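Local coordinates for protein esterase (Rhizomucor miehei CAU432, PDB 4WY8) that probably hydrolyses carboxylic ester bonds as a dimeric carboxylesterase of the alpha/beta hydrolase fold, with a serine nucleophile, at residues P3-K8 and A258-L263; V284-I289 and S300-E305; K8-N13 and F294-L299. One frame throughout, in Å; residues are numbered along the deposited sequence.

Contact 1: residues P3-K8 and A258-L263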
ATOM      1  N   PRO A   3     -12.183   4.707  16.549  1.00 44.47           N
ATOM      2  CA  PRO A   3     -11.606   3.431  16.996  1.00 44.76           C
ATOM      3  C   PRO A   3     -10.325   3.599  17.805  1.00 43.50           C
ATOM      4  O   PRO A   3      -9.575   4.549  17.587  1.00 49.53           O
ATOM      5  CB  PRO A   3     -11.333   2.687  15.679  1.00 37.61           C
ATOM      6  CG  PRO A   3     -11.162   3.766  14.656  1.00 38.82           C
ATOM      7  CD  PRO A   3     -12.130   4.855  15.080  1.00 40.09           C
ATOM      8  N   THR A   4     -10.086   2.689  18.743  1.00 44.85           N
ATOM      9  CA  THR A   4      -8.860   2.737  19.527  1.00 44.94           C
ATOM     10  C   THR A   4      -7.741   2.065  18.727  1.00 43.92           C
ATOM     11  O   THR A   4      -7.928   0.990  18.133  1.00 35.49           O
ATOM     12  CB  THR A   4      -9.028   2.067  20.913  1.00 40.01           C
ATOM     13  OG1 THR A   4      -8.374   0.793  20.932  1.00 48.23           O
ATOM     14  CG2 THR A   4     -10.503   1.888  21.246  1.00 48.23           C
ATOM     15  N   VAL A   5      -6.582   2.719  18.702  1.00 42.55           N
ATOM     16  CA  VAL A   5      -5.464   2.260  17.892  1.00 34.03           C
ATOM     17  C   VAL A   5      -4.906   0.958  18.445  1.00 33.69           C
ATOM     18  O   VAL A   5      -4.649   0.839  19.643  1.00 38.57           O
ATOM     19  CB  VAL A   5      -4.344   3.330  17.826  1.00 34.05           C
ATOM     20  CG1 VAL A   5      -3.070   2.758  17.180  1.00 28.46           C
ATOM     21  CG2 VAL A   5      -4.842   4.561  17.063  1.00 26.57           C
ATOM     22  N   LYS A   6      -4.739  -0.030  17.572  1.00 29.98           N
ATOM     23  CA  LYS A   6      -4.057  -1.246  17.961  1.00 25.89           C
ATOM     24  C   LYS A   6      -2.729  -1.226  17.221  1.00 32.71           C
ATOM     25  O   LYS A   6      -2.695  -1.342  15.991  1.00 30.34           O
ATOM     26  CB  LYS A   6      -4.874  -2.499  17.613  1.00 31.39           C
ATOM     27  CG  LYS A   6      -6.248  -2.619  18.334  1.00 35.04           C
ATOM     28  CD  LYS A   6      -6.107  -2.843  19.844  1.00 41.25           C
ATOM     29  CE  LYS A   6      -7.473  -3.024  20.520  1.00 44.58           C
ATOM     30  NZ  LYS A   6      -7.380  -2.963  22.017  1.00 32.93           N
ATOM     31  N   LEU A   7      -1.640  -1.043  17.958  1.00 26.11           N
ATOM     32  CA  LEU A   7      -0.325  -1.061  17.348  1.00 27.95           C
ATOM     33  C   LEU A   7       0.121  -2.491  17.138  1.00 31.16           C
ATOM     34  O   LEU A   7      -0.278  -3.393  17.883  1.00 27.81           O
ATOM     35  CB  LEU A   7       0.708  -0.336  18.212  1.00 30.25           C
ATOM     36  CG  LEU A   7       0.455   1.158  18.368  1.00 30.13           C
ATOM     37  CD1 LEU A   7       1.530   1.752  19.269  1.00 28.45           C
ATOM     38  CD2 LEU A   7       0.394   1.838  17.007  1.00 21.54           C
ATOM     39  N   LYS A   8       0.948  -2.694  16.118  1.00 28.77           N
ATOM     40  CA  LYS A   8       1.651  -3.953  15.955  1.00 27.53           C
ATOM     41  C   LYS A   8       2.745  -4.055  17.023  1.00 26.53           C
ATOM     42  O   LYS A   8       3.265  -3.036  17.487  1.00 28.33           O
ATOM     43  CB  LYS A   8       2.239  -4.058  14.535  1.00 25.84           C
ATOM     44  CG  LYS A   8       1.186  -3.794  13.459  1.00 31.06           C
ATOM     45  CD  LYS A   8       1.485  -4.508  12.158  1.00 24.48           C
ATOM     46  CE  LYS A   8       0.404  -4.186  11.133  1.00 22.60           C
ATOM     47  NZ  LYS A   8       0.898  -4.166   9.713  1.00 18.94           N
ATOM     48  N   ALA A 258       1.284   6.989   8.453  1.00 14.05           N
ATOM     49  CA  ALA A 258       1.108   6.045   9.546  1.00 11.31           C
ATOM     50  C   ALA A 258      -0.163   6.370  10.308  1.00 12.47           C
ATOM     51  O   ALA A 258      -0.458   7.545  10.572  1.00 10.83           O
ATOM     52  CB  ALA A 258       2.329   6.072  10.493  1.00 10.87           C
ATOM     53  N   GLU A 259      -0.901   5.334  10.691  1.00 12.72           N
ATOM     54  CA  GLU A 259      -2.139   5.537  11.433  1.00 15.24           C
ATOM     55  C   GLU A 259      -1.901   6.230  12.780  1.00 13.53           C
ATOM     56  O   GLU A 259      -2.618   7.163  13.126  1.00 14.96           O
ATOM     57  CB  GLU A 259      -2.857   4.215  11.659  1.00 12.85           C
ATOM     58  CG  GLU A 259      -4.176   4.380  12.402  1.00 14.82           C
ATOM     59  CD  GLU A 259      -4.796   3.045  12.770  1.00 19.13           C
ATOM     60  OE1 GLU A 259      -4.024   2.076  12.956  1.00 15.60           O
ATOM     61  OE2 GLU A 259      -6.043   2.976  12.906  1.00 22.76           O
ATOM     62  N   ALA A 260      -0.915   5.780  13.549  1.00 13.16           N
ATOM     63  CA  ALA A 260      -0.682   6.394  14.866  1.00 15.83           C
ATOM     64  C   ALA A 260       0.495   7.361  14.826  1.00 13.03           C
ATOM     65  O   ALA A 260       1.575   7.030  15.289  1.00 15.87           O
ATOM     66  CB  ALA A 260      -0.462   5.328  15.921  1.00 13.52           C
ATOM     67  N   ASP A 261       0.280   8.550  14.264  1.00 13.06           N
ATOM     68  CA  ASP A 261       1.364   9.500  13.968  1.00 14.31           C
ATOM     69  C   ASP A 261       0.789  10.901  14.035  1.00 15.47           C
ATOM     70  O   ASP A 261      -0.286  11.155  13.465  1.00  9.83           O
ATOM     71  CB  ASP A 261       1.965   9.220  12.573  1.00 12.37           C
ATOM     72  CG  ASP A 261       3.152  10.151  12.207  1.00 21.15           C
ATOM     73  OD1 ASP A 261       3.591  11.011  13.025  1.00 17.27           O
ATOM     74  OD2 ASP A 261       3.691   9.977  11.080  1.00 21.44           O
ATOM     75  N   VAL A 262       1.484  11.805  14.730  1.00 12.62           N
ATOM     76  CA  VAL A 262       1.016  13.190  14.813  1.00 13.60           C
ATOM     77  C   VAL A 262       0.959  13.840  13.427  1.00 13.35           C
ATOM     78  O   VAL A 262       0.128  14.715  13.188  1.00 14.06           O
ATOM     79  CB  VAL A 262       1.909  14.063  15.733  1.00 12.82           C
ATOM     80  CG1 VAL A 262       1.778  13.616  17.174  1.00 12.73           C
ATOM     81  CG2 VAL A 262       3.375  14.048  15.262  1.00 13.22           C
ATOM     82  N   LEU A 263       1.794  13.369  12.504  1.00  9.84           N
ATOM     83  CA  LEU A 263       1.875  13.957  11.161  1.00 11.77           C
ATOM     84  C   LEU A 263       0.871  13.363  10.190  1.00  9.82           C
ATOM     85  O   LEU A 263       0.893  13.678   8.995  1.00 11.33           O
ATOM     86  CB  LEU A 263       3.293  13.771  10.577  1.00 10.01           C
ATOM     87  CG  LEU A 263       4.449  14.368  11.384  1.00 13.96           C
ATOM     88  CD1 LEU A 263       5.754  14.106  10.678  1.00  9.67           C
ATOM     89  CD2 LEU A 263       4.217  15.884  11.579  1.00 12.70           C
TER
HETATM   90  O   HOH W   1      -4.948  -0.062  14.726  1.00 26.38           O

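Contact 2: residues V284-I289 and S300-E305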
ATOM      1  N   VAL A 284      -1.610   6.256   0.705  1.00  9.34           N
ATOM      2  CA  VAL A 284      -2.003   5.083   1.479  1.00  8.63           C
ATOM      3  C   VAL A 284      -1.660   5.276   2.938  1.00  9.07           C
ATOM      4  O   VAL A 284      -0.586   5.762   3.273  1.00  9.45           O
ATOM      5  CB  VAL A 284      -1.314   3.808   0.936  1.00 10.95           C
ATOM      6  CG1 VAL A 284      -1.698   3.589  -0.496  1.00  9.16           C
ATOM      7  CG2 VAL A 284       0.179   3.968   0.978  1.00 14.03           C
ATOM      8  N   ARG A 285      -2.583   4.907   3.811  1.00 11.56           N
ATOM      9  CA  ARG A 285      -2.341   4.918   5.251  1.00 11.14           C
ATOM     10  C   ARG A 285      -2.104   3.486   5.724  1.00 11.75           C
ATOM     11  O   ARG A 285      -2.924   2.614   5.449  1.00 11.61           O
ATOM     12  CB  ARG A 285      -3.536   5.527   5.988  1.00 10.09           C
ATOM     13  CG  ARG A 285      -3.421   5.448   7.508  1.00 14.81           C
ATOM     14  CD  ARG A 285      -4.774   5.641   8.167  1.00 14.07           C
ATOM     15  NE  ARG A 285      -5.317   6.980   7.933  1.00 13.65           N
ATOM     16  CZ  ARG A 285      -6.352   7.486   8.600  1.00 17.14           C
ATOM     17  NH1 ARG A 285      -6.946   6.754   9.532  1.00 12.28           N
ATOM     18  NH2 ARG A 285      -6.793   8.714   8.332  1.00 15.08           N
ATOM     19  N   TYR A 286      -0.973   3.218   6.374  1.00 13.81           N
ATOM     20  CA  TYR A 286      -0.747   1.885   6.928  1.00 12.39           C
ATOM     21  C   TYR A 286      -1.275   1.808   8.341  1.00 14.27           C
ATOM     22  O   TYR A 286      -0.968   2.675   9.173  1.00 16.60           O
ATOM     23  CB  TYR A 286       0.734   1.522   6.893  1.00  9.28           C
ATOM     24  CG  TYR A 286       1.149   0.868   5.586  1.00 11.56           C
ATOM     25  CD1 TYR A 286       1.305   1.621   4.420  1.00 11.13           C
ATOM     26  CD2 TYR A 286       1.404  -0.499   5.524  1.00  9.94           C
ATOM     27  CE1 TYR A 286       1.675   1.015   3.210  1.00  9.55           C
ATOM     28  CE2 TYR A 286       1.792  -1.104   4.331  1.00 12.29           C
ATOM     29  CZ  TYR A 286       1.926  -0.338   3.185  1.00  9.72           C
ATOM     30  OH  TYR A 286       2.315  -0.943   2.017  1.00  9.20           O
ATOM     31  N   LEU A 287      -2.060   0.773   8.624  1.00 12.41           N
ATOM     32  CA  LEU A 287      -2.652   0.649   9.949  1.00 13.02           C
ATOM     33  C   LEU A 287      -1.712  -0.030  10.937  1.00 18.26           C
ATOM     34  O   LEU A 287      -0.849  -0.837  10.551  1.00 15.18           O
ATOM     35  CB  LEU A 287      -3.970  -0.108   9.888  1.00 15.94           C
ATOM     36  CG  LEU A 287      -5.206   0.795   9.757  1.00 21.61           C
ATOM     37  CD1 LEU A 287      -5.328   1.437   8.366  1.00 16.77           C
ATOM     38  CD2 LEU A 287      -6.455   0.012  10.099  1.00 21.55           C
ATOM     39  N   GLY A 288      -1.853   0.365  12.202  1.00 15.24           N
ATOM     40  CA  GLY A 288      -1.125  -0.228  13.305  1.00 16.99           C
ATOM     41  C   GLY A 288       0.342   0.140  13.440  1.00 21.64           C
ATOM     42  O   GLY A 288       1.064  -0.503  14.204  1.00 24.19           O
ATOM     43  N   ILE A 289       0.792   1.183  12.744  1.00 15.60           N
ATOM     44  CA  ILE A 289       2.193   1.566  12.855  1.00 17.15           C
ATOM     45  C   ILE A 289       2.376   2.980  13.369  1.00 19.42           C
ATOM     46  O   ILE A 289       1.468   3.818  13.321  1.00 14.56           O
ATOM     47  CB  ILE A 289       2.952   1.452  11.499  1.00 17.30           C
ATOM     48  CG1 ILE A 289       2.414   2.456  10.485  1.00 14.79           C
ATOM     49  CG2 ILE A 289       2.876   0.050  10.947  1.00 13.87           C
ATOM     50  CD1 ILE A 289       3.319   2.612   9.304  1.00 13.69           C
ATOM     51  N   SER A 300      11.090  -3.146  11.100  1.00 14.65           N
ATOM     52  CA  SER A 300       9.898  -3.884  11.522  1.00 16.56           C
ATOM     53  C   SER A 300       9.332  -4.683  10.349  1.00 15.78           C
ATOM     54  O   SER A 300       9.621  -4.374   9.198  1.00 11.79           O
ATOM     55  CB  SER A 300       8.825  -2.939  12.080  1.00 19.18           C
ATOM     56  OG  SER A 300       8.151  -2.205  11.076  1.00 19.59           O
ATOM     57  N   PRO A 301       8.558  -5.742  10.641  1.00 19.06           N
ATOM     58  CA  PRO A 301       7.910  -6.488   9.550  1.00 18.54           C
ATOM     59  C   PRO A 301       7.086  -5.571   8.616  1.00 21.40           C
ATOM     60  O   PRO A 301       7.187  -5.658   7.372  1.00 15.97           O
ATOM     61  CB  PRO A 301       7.008  -7.480  10.295  1.00 23.08           C
ATOM     62  CG  PRO A 301       7.698  -7.673  11.645  1.00 16.24           C
ATOM     63  CD  PRO A 301       8.295  -6.337  11.970  1.00 13.98           C
ATOM     64  N   THR A 302       6.301  -4.671   9.205  1.00 17.52           N
ATOM     65  CA  THR A 302       5.507  -3.786   8.376  1.00 16.12           C
ATOM     66  C   THR A 302       6.403  -2.833   7.596  1.00 16.33           C
ATOM     67  O   THR A 302       6.089  -2.486   6.453  1.00 14.35           O
ATOM     68  CB  THR A 302       4.512  -2.961   9.176  1.00 17.80           C
ATOM     69  OG1 THR A 302       3.819  -3.803  10.112  1.00 19.23           O
ATOM     70  CG2 THR A 302       3.507  -2.311   8.212  1.00 15.74           C
ATOM     71  N   GLY A 303       7.518  -2.410   8.195  1.00 15.93           N
ATOM     72  CA  GLY A 303       8.482  -1.583   7.481  1.00  9.81           C
ATOM     73  C   GLY A 303       8.918  -2.277   6.198  1.00 11.48           C
ATOM     74  O   GLY A 303       8.999  -1.666   5.122  1.00 12.76           O
ATOM     75  N   SER A 304       9.174  -3.574   6.308  1.00 10.29           N
ATOM     76  CA  SER A 304       9.584  -4.377   5.153  1.00 15.03           C
ATOM     77  C   SER A 304       8.479  -4.502   4.105  1.00 12.40           C
ATOM     78  O   SER A 304       8.746  -4.438   2.873  1.00 10.62           O
ATOM     79  CB  SER A 304      10.047  -5.763   5.609  1.00 13.33           C
ATOM     80  OG  SER A 304      10.517  -6.526   4.509  1.00 13.21           O
ATOM     81  N   GLU A 305       7.246  -4.705   4.569  1.00 10.65           N
ATOM     82  CA  GLU A 305       6.148  -4.747   3.603  1.00 14.07           C
ATOM     83  C   GLU A 305       6.089  -3.420   2.844  1.00  9.53           C
ATOM     84  O   GLU A 305       5.967  -3.380   1.617  1.00 10.34           O
ATOM     85  CB  GLU A 305       4.803  -5.009   4.281  1.00 15.91           C
ATOM     86  CG  GLU A 305       4.759  -6.246   5.165  1.00 13.84           C
ATOM     87  CD  GLU A 305       5.029  -7.556   4.429  1.00 20.62           C
ATOM     88  OE1 GLU A 305       4.743  -7.689   3.205  1.00 16.28           O
ATOM     89  OE2 GLU A 305       5.560  -8.471   5.102  1.00 24.60           O
TER
HETATM   90  O   HOH W   2       2.517  -3.775   1.787  1.00 13.72           O

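Contact 3: residues K8-N13 and F294-L299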
ATOM      1  N   LYS A   8       0.948  -2.694  16.118  1.00 28.77           N
ATOM      2  CA  LYS A   8       1.651  -3.953  15.955  1.00 27.53           C
ATOM      3  C   LYS A   8       2.745  -4.055  17.023  1.00 26.53           C
ATOM      4  O   LYS A   8       3.265  -3.036  17.487  1.00 28.33           O
ATOM      5  CB  LYS A   8       2.239  -4.058  14.535  1.00 25.84           C
ATOM      6  CG  LYS A   8       1.186  -3.794  13.459  1.00 31.06           C
ATOM      7  CD  LYS A   8       1.485  -4.508  12.158  1.00 24.48           C
ATOM      8  CE  LYS A   8       0.404  -4.186  11.133  1.00 22.60           C
ATOM      9  NZ  LYS A   8       0.898  -4.166   9.713  1.00 18.94           N
ATOM     10  N   PRO A   9       3.080  -5.293  17.425  1.00 32.00           N
ATOM     11  CA  PRO A   9       4.070  -5.594  18.471  1.00 29.01           C
ATOM     12  C   PRO A   9       5.381  -4.786  18.389  1.00 28.19           C
ATOM     13  O   PRO A   9       5.789  -4.189  19.384  1.00 33.17           O
ATOM     14  CB  PRO A   9       4.339  -7.099  18.268  1.00 27.87           C
ATOM     15  CG  PRO A   9       3.225  -7.601  17.297  1.00 27.37           C
ATOM     16  CD  PRO A   9       2.259  -6.474  17.111  1.00 22.61           C
ATOM     17  N   TYR A  10       6.037  -4.778  17.237  1.00 28.29           N
ATOM     18  CA  TYR A  10       7.301  -4.057  17.091  1.00 25.52           C
ATOM     19  C   TYR A  10       7.138  -2.571  17.436  1.00 32.27           C
ATOM     20  O   TYR A  10       7.915  -2.007  18.235  1.00 32.40           O
ATOM     21  CB  TYR A  10       7.819  -4.232  15.658  1.00 23.87           C
ATOM     22  CG  TYR A  10       9.162  -3.608  15.337  1.00 24.00           C
ATOM     23  CD1 TYR A  10      10.283  -4.405  15.094  1.00 26.05           C
ATOM     24  CD2 TYR A  10       9.300  -2.228  15.210  1.00 23.98           C
ATOM     25  CE1 TYR A  10      11.511  -3.840  14.761  1.00 19.28           C
ATOM     26  CE2 TYR A  10      10.520  -1.650  14.889  1.00 25.62           C
ATOM     27  CZ  TYR A  10      11.619  -2.460  14.659  1.00 19.14           C
ATOM     28  OH  TYR A  10      12.822  -1.874  14.332  1.00 17.25           O
ATOM     29  N   CYS A  11       6.108  -1.959  16.846  1.00 30.90           N
ATOM     30  CA  CYS A  11       5.830  -0.532  16.993  1.00 27.12           C
ATOM     31  C   CYS A  11       5.404  -0.195  18.419  1.00 31.24           C
ATOM     32  O   CYS A  11       5.738   0.876  18.942  1.00 30.46           O
ATOM     33  CB  CYS A  11       4.749  -0.099  15.983  1.00 28.39           C
ATOM     34  SG  CYS A  11       5.342   0.062  14.241  1.00 27.14           S
ATOM     35  N   GLN A  12       4.675  -1.114  19.051  1.00 29.88           N
ATOM     36  CA  GLN A  12       4.352  -0.975  20.468  1.00 35.38           C
ATOM     37  C   GLN A  12       5.640  -0.913  21.287  1.00 35.55           C
ATOM     38  O   GLN A  12       5.874   0.028  22.073  1.00 31.91           O
ATOM     39  CB  GLN A  12       3.485  -2.145  20.933  1.00 34.74           C
ATOM     40  CG  GLN A  12       3.037  -2.053  22.380  1.00 35.86           C
ATOM     41  CD  GLN A  12       2.028  -0.942  22.610  1.00 45.28           C
ATOM     42  OE1 GLN A  12       0.940  -0.938  22.026  1.00 43.54           O
ATOM     43  NE2 GLN A  12       2.391   0.015  23.462  1.00 42.41           N
ATOM     44  N   ASN A  13       6.489  -1.909  21.050  1.00 28.81           N
ATOM     45  CA  ASN A  13       7.761  -1.994  21.729  1.00 31.49           C
ATOM     46  C   ASN A  13       8.553  -0.698  21.612  1.00 34.46           C
ATOM     47  O   ASN A  13       9.048  -0.177  22.611  1.00 37.57           O
ATOM     48  CB  ASN A  13       8.596  -3.140  21.159  1.00 31.88           C
ATOM     49  CG  ASN A  13       9.904  -3.308  21.893  1.00 37.38           C
ATOM     50  OD1 ASN A  13       9.911  -3.580  23.096  1.00 42.74           O
ATOM     51  ND2 ASN A  13      11.015  -3.059  21.203  1.00 31.83           N
ATOM     52  N   PHE A 294      11.674   3.772   9.988  1.00 13.87           N
ATOM     53  CA  PHE A 294      12.754   3.739   8.994  1.00 14.66           C
ATOM     54  C   PHE A 294      14.071   4.405   9.416  1.00 13.45           C
ATOM     55  O   PHE A 294      15.005   4.513   8.596  1.00 14.28           O
ATOM     56  CB  PHE A 294      12.266   4.361   7.679  1.00 13.98           C
ATOM     57  CG  PHE A 294      11.199   3.553   7.011  1.00 13.49           C
ATOM     58  CD1 PHE A 294      11.495   2.300   6.491  1.00 12.43           C
ATOM     59  CD2 PHE A 294       9.897   4.029   6.919  1.00 14.72           C
ATOM     60  CE1 PHE A 294      10.507   1.534   5.879  1.00 15.08           C
ATOM     61  CE2 PHE A 294       8.899   3.274   6.309  1.00 12.41           C
ATOM     62  CZ  PHE A 294       9.206   2.028   5.785  1.00 16.37           C
ATOM     63  N   ASN A 295      14.173   4.817  10.679  1.00 13.92           N
ATOM     64  CA  ASN A 295      15.429   5.388  11.195  1.00 12.61           C
ATOM     65  C   ASN A 295      16.023   4.618  12.373  1.00 14.60           C
ATOM     66  O   ASN A 295      16.628   5.215  13.273  1.00 14.74           O
ATOM     67  CB  ASN A 295      15.209   6.844  11.622  1.00 13.96           C
ATOM     68  CG  ASN A 295      14.132   6.988  12.699  1.00 23.62           C
ATOM     69  OD1 ASN A 295      12.964   7.238  12.393  1.00 29.18           O
ATOM     70  ND2 ASN A 295      14.533   6.880  13.965  1.00 19.89           N
ATOM     71  N   LEU A 296      15.858   3.301  12.362  1.00 15.01           N
ATOM     72  CA  LEU A 296      16.308   2.464  13.470  1.00 14.17           C
ATOM     73  C   LEU A 296      17.322   1.417  12.994  1.00 17.87           C
ATOM     74  O   LEU A 296      17.563   1.253  11.779  1.00 12.56           O
ATOM     75  CB  LEU A 296      15.109   1.791  14.135  1.00 12.72           C
ATOM     76  CG  LEU A 296      14.003   2.773  14.578  1.00 18.45           C
ATOM     77  CD1 LEU A 296      12.792   2.033  15.114  1.00 15.27           C
ATOM     78  CD2 LEU A 296      14.498   3.803  15.615  1.00 17.03           C
ATOM     79  N   ALA A 297      17.924   0.710  13.947  1.00 16.67           N
ATOM     80  CA  ALA A 297      18.977  -0.257  13.612  1.00 17.74           C
ATOM     81  C   ALA A 297      18.404  -1.450  12.869  1.00 14.09           C
ATOM     82  O   ALA A 297      19.086  -2.074  12.034  1.00 14.31           O
ATOM     83  CB  ALA A 297      19.705  -0.702  14.877  1.00 18.78           C
ATOM     84  N   THR A 298      17.144  -1.760  13.177  1.00 12.09           N
ATOM     85  CA  THR A 298      16.423  -2.870  12.553  1.00 11.54           C
ATOM     86  C   THR A 298      15.200  -2.368  11.787  1.00 13.94           C
ATOM     87  O   THR A 298      14.831  -1.199  11.870  1.00 12.84           O
ATOM     88  CB  THR A 298      15.942  -3.874  13.587  1.00 14.99           C
ATOM     89  OG1 THR A 298      15.178  -3.161  14.571  1.00 15.67           O
ATOM     90  CG2 THR A 298      17.127  -4.555  14.270  1.00 17.68           C
ATOM     91  N   LEU A 299      14.543  -3.275  11.084  1.00 15.50           N
ATOM     92  CA  LEU A 299      13.377  -2.929  10.288  1.00 15.75           C
ATOM     93  C   LEU A 299      12.187  -3.781  10.683  1.00 13.04           C
ATOM     94  O   LEU A 299      12.258  -5.001  10.583  1.00 15.08           O
ATOM     95  CB  LEU A 299      13.702  -3.115   8.799  1.00 10.91           C
ATOM     96  CG  LEU A 299      12.597  -2.714   7.828  1.00 16.60           C
ATOM     97  CD1 LEU A 299      12.328  -1.213   7.941  1.00 11.84           C
ATOM     98  CD2 LEU A 299      13.018  -3.090   6.410  1.00 18.12           C
TER

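Contact 1: residues P3-K8 and A258-L263
Val5 and Leu7, two residues apart on the irregular N-terminal arm, each rest a methyl group on the CB of Ala260. Val5 CG1 lies 3.9 Å from Ala260 CB, and Leu7 CD2 lies 3.8 Å from that same CB, so one alanine methyl is touched by both side chains. In Val5, CG1 is anti to the backbone N (chi1 170°), which swings it across to Ala260. Leu7 starts beside the contact, and only the end of its side chain bends in to reach the methyl. Glu259 borders this patch, its OE1 4.4 Å from Val5 CG1, a loose packing distance.

The segment 258-263 is the turn that leaves strand 253-258 of the central alpha/beta hydrolase sheet and leads to helix 264-276. In this fold the catalytic acid sits on such a turn, and Asp261, whose OD2 is hydrogen-bonded to His291, is probably the acid of a Ser-His-Asp triad. Its other oxygen, OD1, takes the N-H of Leu263 at 3.0 Å, met from well above the carboxylate plane and almost straight (175°), which caps the start of the following helix.

No direct hydrogen bond joins the two segments. Instead water 1 accepts from Lys6 N at 2.9 Å and donates to Glu259 OE1 at 2.9 Å, linking the arm's backbone to the carboxylate. That oxygen also receives the backbone N-H of Gly288, while OE2 forms a salt bridge with Arg272 of the second subunit; this set of donors would probably keep Glu259 charged although it is buried. Pro3 packs on Arg272 and Lys6 on Glu276 of that subunit, and on the same chain Val5 touches Gln206 and Phe207.

Contact 2: residues V284-I289 and S300-E305
Tyr286 OH is gripped by a water molecule 2.8 Å away, water 2, and by ND1 of His309 on the same C-terminal helix that supplies Thr302 and Glu305. Water 2 lies in the plane of the phenol ring, at its edge, and donates a weak, long bond to Glu305 O, so the link from the phenol to the helix backbone through this water is a weak one.

Nearer the start of helix 301-322 the contact is purely apolar. Thr302 CG2 comes to 3.9 Å from Tyr286 CD2, approaching the ring obliquely, and to 3.7 Å from Ile289 CG2. With OG1 beside the backbone N (chi1 -46°), the threonine's CG2 falls anti to that N and meets Tyr286 and Ile289, while OG1 bonds to Lys8 NZ. The chain turns a corner at Leu287 and Gly288 (phi 75° at the glycine), and Tyr286 and Ile289, before and after it, both point toward the helix.

Ser300 is the N-cap: its OG accepts from Gly303 N at 3.0 Å. Residues 284-286, in the sheet's edge strand 281-286, pair antiparallel with a strand of the second subunit, continuing the hydrolase sheet across the dimer. The buried phenol and threonine hydroxyls thus both find polar partners, which leaves methyl and ring carbons to join strand and helix.

Contact 3: residues K8-N13 and F294-L299
The first turn of helix 9-17 lies with its flank to an irregular loop, with the closest alpha carbons, Tyr10 CA and Leu299 CA, 9.2 Å apart, so a long side chain has to bridge the gap. The loop, residues 294-299, belongs to the alpha/beta hydrolase fold: it follows the probable catalytic His291 and runs on to the C-terminal helix 301-322.

Tyr10 does the bridging. Its CG is anti to the backbone N (chi1 -177°), which carries the ring toward the loop, and its OH meets Thr298 OG1 in a short 2.7 Å hydrogen bond; either hydroxyl could be the donor. Thr298 OG1 lies near the plane of the phenol ring, at its edge. The threonine's chi1 of 54° sets OG1 between its backbone N and carbonyl carbon, facing the tyrosine across the gap, and the two side chains approach at a slant.

Leu299 C approaches the ring obliquely, 4.1 Å from Tyr10 CE1, and Ser300 also packs on the ring. The loop has ties of its own: Ala297 O accepts from Arg102, and Leu299 packs on Ser304 and Leu307. On the other ortho side of the hydroxyl, also near the ring plane, Leu296 CD1 lies 4.3 Å from Tyr10 CE2.

Overall arrangement
From the N terminus, the arm 3-8 first meets the turn after strand 253-258, where contact 1 closes a loop spanning most of the chain. Contact 2 opens only after that, a short local closure joining edge strand 281-286 to helix 301-322. Contact 3 joins helix 9-17 to the loop before that last helix; its segments alternate with those of both others, so it crosses each. Lys8 is common to contacts 1 and 3, and it joins both to contact 2 through Gly288 O and Thr302 OG1. Contacts 1 and 3 bring the N-terminal extension against the turn of the probable catalytic acid and the loop after the probable catalytic histidine; contacts 1 and 2 also face the second subunit.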